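Local atomic coordinates of uncharacterized ATP-binding protein MJ1010 (Methanocaldococcus jannaschii DSM 2661, PDB entry 3BJO), a protein that is of unknown function but probably binds ATP, with a C-terminal domain related to helix-turn-helix domains. Residues I40-E45 with K67-Y72. Numbering follows the deposited sequence. Where two conformers were deposited one is given.
Sequences IEIRKE and KAVYVY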
ATOM      1  N   ILE A  40     -12.224   8.419 -10.998  1.00 42.96           N
ATOM      2  CA  ILE A  40     -11.947   9.275  -9.845  1.00 43.15           C
ATOM      3  C   ILE A  40     -10.454   9.562  -9.703  1.00 43.40           C
ATOM      4  O   ILE A  40      -9.598   8.645  -9.657  1.00 42.70           O
ATOM      5  CB  ILE A  40     -12.515   8.678  -8.521  1.00 42.31           C
ATOM      6  CG1 ILE A  40     -14.057   8.617  -8.559  1.00 45.15           C
ATOM      7  CG2 ILE A  40     -12.046   9.538  -7.322  1.00 43.11           C
ATOM      8  CD1 ILE A  40     -14.684   7.664  -7.520  1.00 43.41           C
ATOM      9  N   GLU A  41     -10.154  10.849  -9.629  1.00 44.30           N
ATOM     10  CA  GLU A  41      -8.790  11.290  -9.498  1.00 45.38           C
ATOM     11  C   GLU A  41      -8.446  11.344  -8.035  1.00 45.76           C
ATOM     12  O   GLU A  41      -9.225  11.874  -7.217  1.00 45.45           O
ATOM     13  CB  GLU A  41      -8.649  12.692 -10.100  1.00 46.14           C
ATOM     14  CG  GLU A  41      -7.228  13.192 -10.214  1.00 48.34           C
ATOM     15  CD  GLU A  41      -7.185  14.549 -10.882  1.00 51.74           C
ATOM     16  OE1 GLU A  41      -6.819  14.610 -12.082  1.00 53.74           O
ATOM     17  OE2 GLU A  41      -7.561  15.534 -10.208  1.00 51.90           O
ATOM     18  N   ILE A  42      -7.285  10.786  -7.705  1.00 45.26           N
ATOM     19  CA  ILE A  42      -6.749  10.876  -6.356  1.00 45.41           C
ATOM     20  C   ILE A  42      -5.336  11.421  -6.419  1.00 45.86           C
ATOM     21  O   ILE A  42      -4.742  11.485  -7.497  1.00 43.49           O
ATOM     22  CB  ILE A  42      -6.726   9.468  -5.623  1.00 45.86           C
ATOM     23  CG1 ILE A  42      -5.882   8.451  -6.397  1.00 45.41           C
ATOM     24  CG2 ILE A  42      -8.166   8.939  -5.414  1.00 45.96           C
ATOM     25  CD1 ILE A  42      -5.817   7.104  -5.762  1.00 43.11           C
ATOM     26  N   ARG A  43      -4.812  11.742  -5.234  1.00 46.50           N
ATOM     27  CA  ARG A  43      -3.575  12.491  -5.033  1.00 48.47           C
ATOM     28  C   ARG A  43      -2.631  11.701  -4.160  1.00 45.51           C
ATOM     29  O   ARG A  43      -3.061  10.958  -3.273  1.00 45.31           O
ATOM     30  CB  ARG A  43      -3.873  13.799  -4.261  1.00 47.53           C
ATOM     31  CG  ARG A  43      -4.817  14.741  -4.898  1.00 52.89           C
ATOM     32  CD  ARG A  43      -4.807  16.090  -4.099  1.00 54.45           C
ATOM     33  NE  ARG A  43      -5.489  15.894  -2.800  1.00 67.30           N
ATOM     34  CZ  ARG A  43      -5.093  16.386  -1.617  1.00 70.77           C
ATOM     35  NH1 ARG A  43      -3.978  17.112  -1.487  1.00 71.04           N
ATOM     36  NH2 ARG A  43      -5.817  16.123  -0.540  1.00 72.20           N
ATOM     37  N   LYS A  44      -1.337  11.902  -4.389  1.00 45.27           N
ATOM     38  CA  LYS A  44      -0.277  11.332  -3.544  1.00 44.64           C
ATOM     39  C   LYS A  44      -0.601  11.491  -2.071  1.00 45.32           C
ATOM     40  O   LYS A  44      -0.464  10.539  -1.298  1.00 44.04           O
ATOM     41  CB  LYS A  44       1.053  12.015  -3.789  1.00 44.16           C
ATOM     42  CG  LYS A  44       2.216  11.179  -3.199  1.00 42.25           C
ATOM     43  CD  LYS A  44       3.563  11.813  -3.432  1.00 41.85           C
ATOM     44  CE  LYS A  44       4.673  10.936  -2.838  1.00 42.66           C
ATOM     45  NZ  LYS A  44       6.036  11.541  -3.051  1.00 37.93           N
ATOM     46  N   GLU A  45      -1.028  12.689  -1.682  1.00 46.20           N
ATOM     47  CA  GLU A  45      -1.289  12.978  -0.274  0.50 47.00           C
ATOM     48  C   GLU A  45      -2.297  11.989   0.301  1.00 47.41           C
ATOM     49  O   GLU A  45      -2.143  11.551   1.394  1.00 48.48           O
ATOM     50  CB  GLU A  45      -1.780  14.430  -0.064  0.50 46.79           C
ATOM     51  CG  GLU A  45      -0.925  15.501  -0.730  0.50 47.22           C
ATOM     52  CD  GLU A  45      -1.120  15.556  -2.252  0.50 46.05           C
ATOM     53  OE1 GLU A  45      -2.108  16.133  -2.718  0.50 49.29           O
ATOM     54  OE2 GLU A  45      -0.280  15.036  -2.986  0.50 42.31           O
ATOM     55  N   LYS A  67     -12.774   4.816  -0.903  1.00 41.48           N
ATOM     56  CA  LYS A  67     -12.826   3.682  -1.761  1.00 42.88           C
ATOM     57  C   LYS A  67     -11.895   3.869  -2.955  1.00 43.22           C
ATOM     58  O   LYS A  67     -11.136   2.972  -3.247  1.00 45.13           O
ATOM     59  CB  LYS A  67     -14.270   3.317  -2.168  1.00 41.44           C
ATOM     60  CG  LYS A  67     -14.318   2.039  -3.074  1.00 41.09           C
ATOM     61  CD  LYS A  67     -15.744   1.534  -3.293  1.00 43.09           C
ATOM     62  CE  LYS A  67     -15.722   0.210  -4.075  1.00 45.06           C
ATOM     63  NZ  LYS A  67     -17.075  -0.238  -4.426  1.00 46.62           N
ATOM     64  N   ALA A  68     -11.905   5.039  -3.592  1.00 42.81           N
ATOM     65  CA  ALA A  68     -11.046   5.254  -4.762  1.00 43.09           C
ATOM     66  C   ALA A  68      -9.605   5.014  -4.391  1.00 42.63           C
ATOM     67  O   ALA A  68      -8.865   4.431  -5.165  1.00 41.06           O
ATOM     68  CB  ALA A  68     -11.189   6.662  -5.286  1.00 43.75           C
ATOM     69  N   VAL A  69      -9.225   5.482  -3.192  1.00 42.75           N
ATOM     70  CA  VAL A  69      -7.835   5.325  -2.703  1.00 42.46           C
ATOM     71  C   VAL A  69      -7.499   3.856  -2.440  1.00 42.66           C
ATOM     72  O   VAL A  69      -6.494   3.345  -2.933  1.00 42.04           O
ATOM     73  CB  VAL A  69      -7.545   6.171  -1.440  1.00 42.07           C
ATOM     74  CG1 VAL A  69      -6.104   5.839  -0.917  1.00 42.45           C
ATOM     75  CG2 VAL A  69      -7.720   7.648  -1.717  1.00 42.22           C
ATOM     76  N   TYR A  70      -8.336   3.135  -1.686  1.00 44.06           N
ATOM     77  CA  TYR A  70      -7.945   1.754  -1.436  1.00 44.31           C
ATOM     78  C   TYR A  70      -8.096   0.839  -2.662  1.00 45.03           C
ATOM     79  O   TYR A  70      -7.357  -0.149  -2.785  1.00 45.18           O
ATOM     80  CB  TYR A  70      -8.551   1.178  -0.129  1.00 44.67           C
ATOM     81  CG  TYR A  70     -10.062   0.886  -0.118  1.00 44.08           C
ATOM     82  CD1 TYR A  70     -10.947   1.649   0.681  1.00 46.07           C
ATOM     83  CD2 TYR A  70     -10.571  -0.165  -0.846  1.00 43.72           C
ATOM     84  CE1 TYR A  70     -12.329   1.350   0.711  1.00 46.18           C
ATOM     85  CE2 TYR A  70     -11.923  -0.478  -0.831  1.00 44.24           C
ATOM     86  CZ  TYR A  70     -12.790   0.282  -0.067  1.00 45.36           C
ATOM     87  OH  TYR A  70     -14.101  -0.040  -0.114  1.00 43.45           O
ATOM     88  N   VAL A  71      -9.061   1.120  -3.549  1.00 44.68           N
ATOM     89  CA  VAL A  71      -9.141   0.374  -4.831  1.00 45.36           C
ATOM     90  C   VAL A  71      -7.829   0.519  -5.638  1.00 46.45           C
ATOM     91  O   VAL A  71      -7.318  -0.461  -6.191  1.00 46.89           O
ATOM     92  CB  VAL A  71     -10.331   0.799  -5.675  1.00 45.44           C
ATOM     93  CG1 VAL A  71     -10.160   0.361  -7.167  1.00 47.10           C
ATOM     94  CG2 VAL A  71     -11.614   0.190  -5.094  1.00 43.25           C
ATOM     95  N   TYR A  72      -7.290   1.740  -5.693  1.00 45.78           N
ATOM     96  CA  TYR A  72      -6.007   1.960  -6.369  1.00 46.21           C
ATOM     97  C   TYR A  72      -4.924   1.112  -5.701  1.00 45.75           C
ATOM     98  O   TYR A  72      -4.150   0.453  -6.382  1.00 44.46           O
ATOM     99  CB  TYR A  72      -5.657   3.472  -6.362  1.00 45.61           C
ATOM    100  CG  TYR A  72      -4.314   3.832  -6.996  1.00 46.19           C
ATOM    101  CD1 TYR A  72      -4.148   3.847  -8.376  1.00 48.29           C
ATOM    102  CD2 TYR A  72      -3.211   4.132  -6.204  1.00 43.59           C
ATOM    103  CE1 TYR A  72      -2.884   4.171  -8.958  1.00 47.66           C
ATOM    104  CE2 TYR A  72      -1.964   4.445  -6.771  1.00 45.89           C
ATOM    105  CZ  TYR A  72      -1.827   4.461  -8.139  1.00 47.11           C
ATOM    106  OH  TYR A  72      -0.597   4.744  -8.663  1.00 50.61           O
TER
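The Tyr72 ring meets Ile42 obliquely. The methyl CD1 of Ile42 lies 3.8 Å from CG of Tyr72, at the root of the ring, and is a little nearer to its CB (3.7 Å). CD2 is the next ring atom within reach of this methyl. Tyr72 CG stands anti to its backbone N (chi1 178°), and this puts CG within contact of the Ile42 methyl. CB of Tyr70 points away from residues 40-45, and its side chain takes no part; one face of its ring takes CA of Lys67, offset toward the rim.

Ile42 bears the largest share of the contact and uses both branches. CG1 sits between the backbone N and the carbonyl carbon (chi1 59°), and CD1 continues from it to Tyr72. The other branch, CG2, goes to the preceding turn of the helix. It lies 3.8 Å from CB of Ala68 and 3.9 Å from CG2 of Val69. The methyl of Ala68 meets two isoleucines: CG2 of Ile40 also lies 3.6 Å from its CB. The small side chain of Ala68 is consistent with the close approach here: the CA atoms of Ile40 and Ala68 are 6.5 Å apart. No hydrogen bond or salt bridge joins the two segments, and the contact is wholly apolar. Glu41, between the two isoleucines, points away and pairs with Lys32.

Residues 40-45 run from the end of strand 38-41 into helix 44-52, with Arg43 as the N-cap residue. Ile40 and Ile42 are hydrogen-bonded through their backbones to Val33 and Pro31. The contact thus sets helix 67-75 against the end of the two-stranded hairpin 32-41. Val33 from strand 32-35 and Ile47 from helix 44-52 touch both Ile42 and Tyr72, joining hairpin and helices in one apolar cluster.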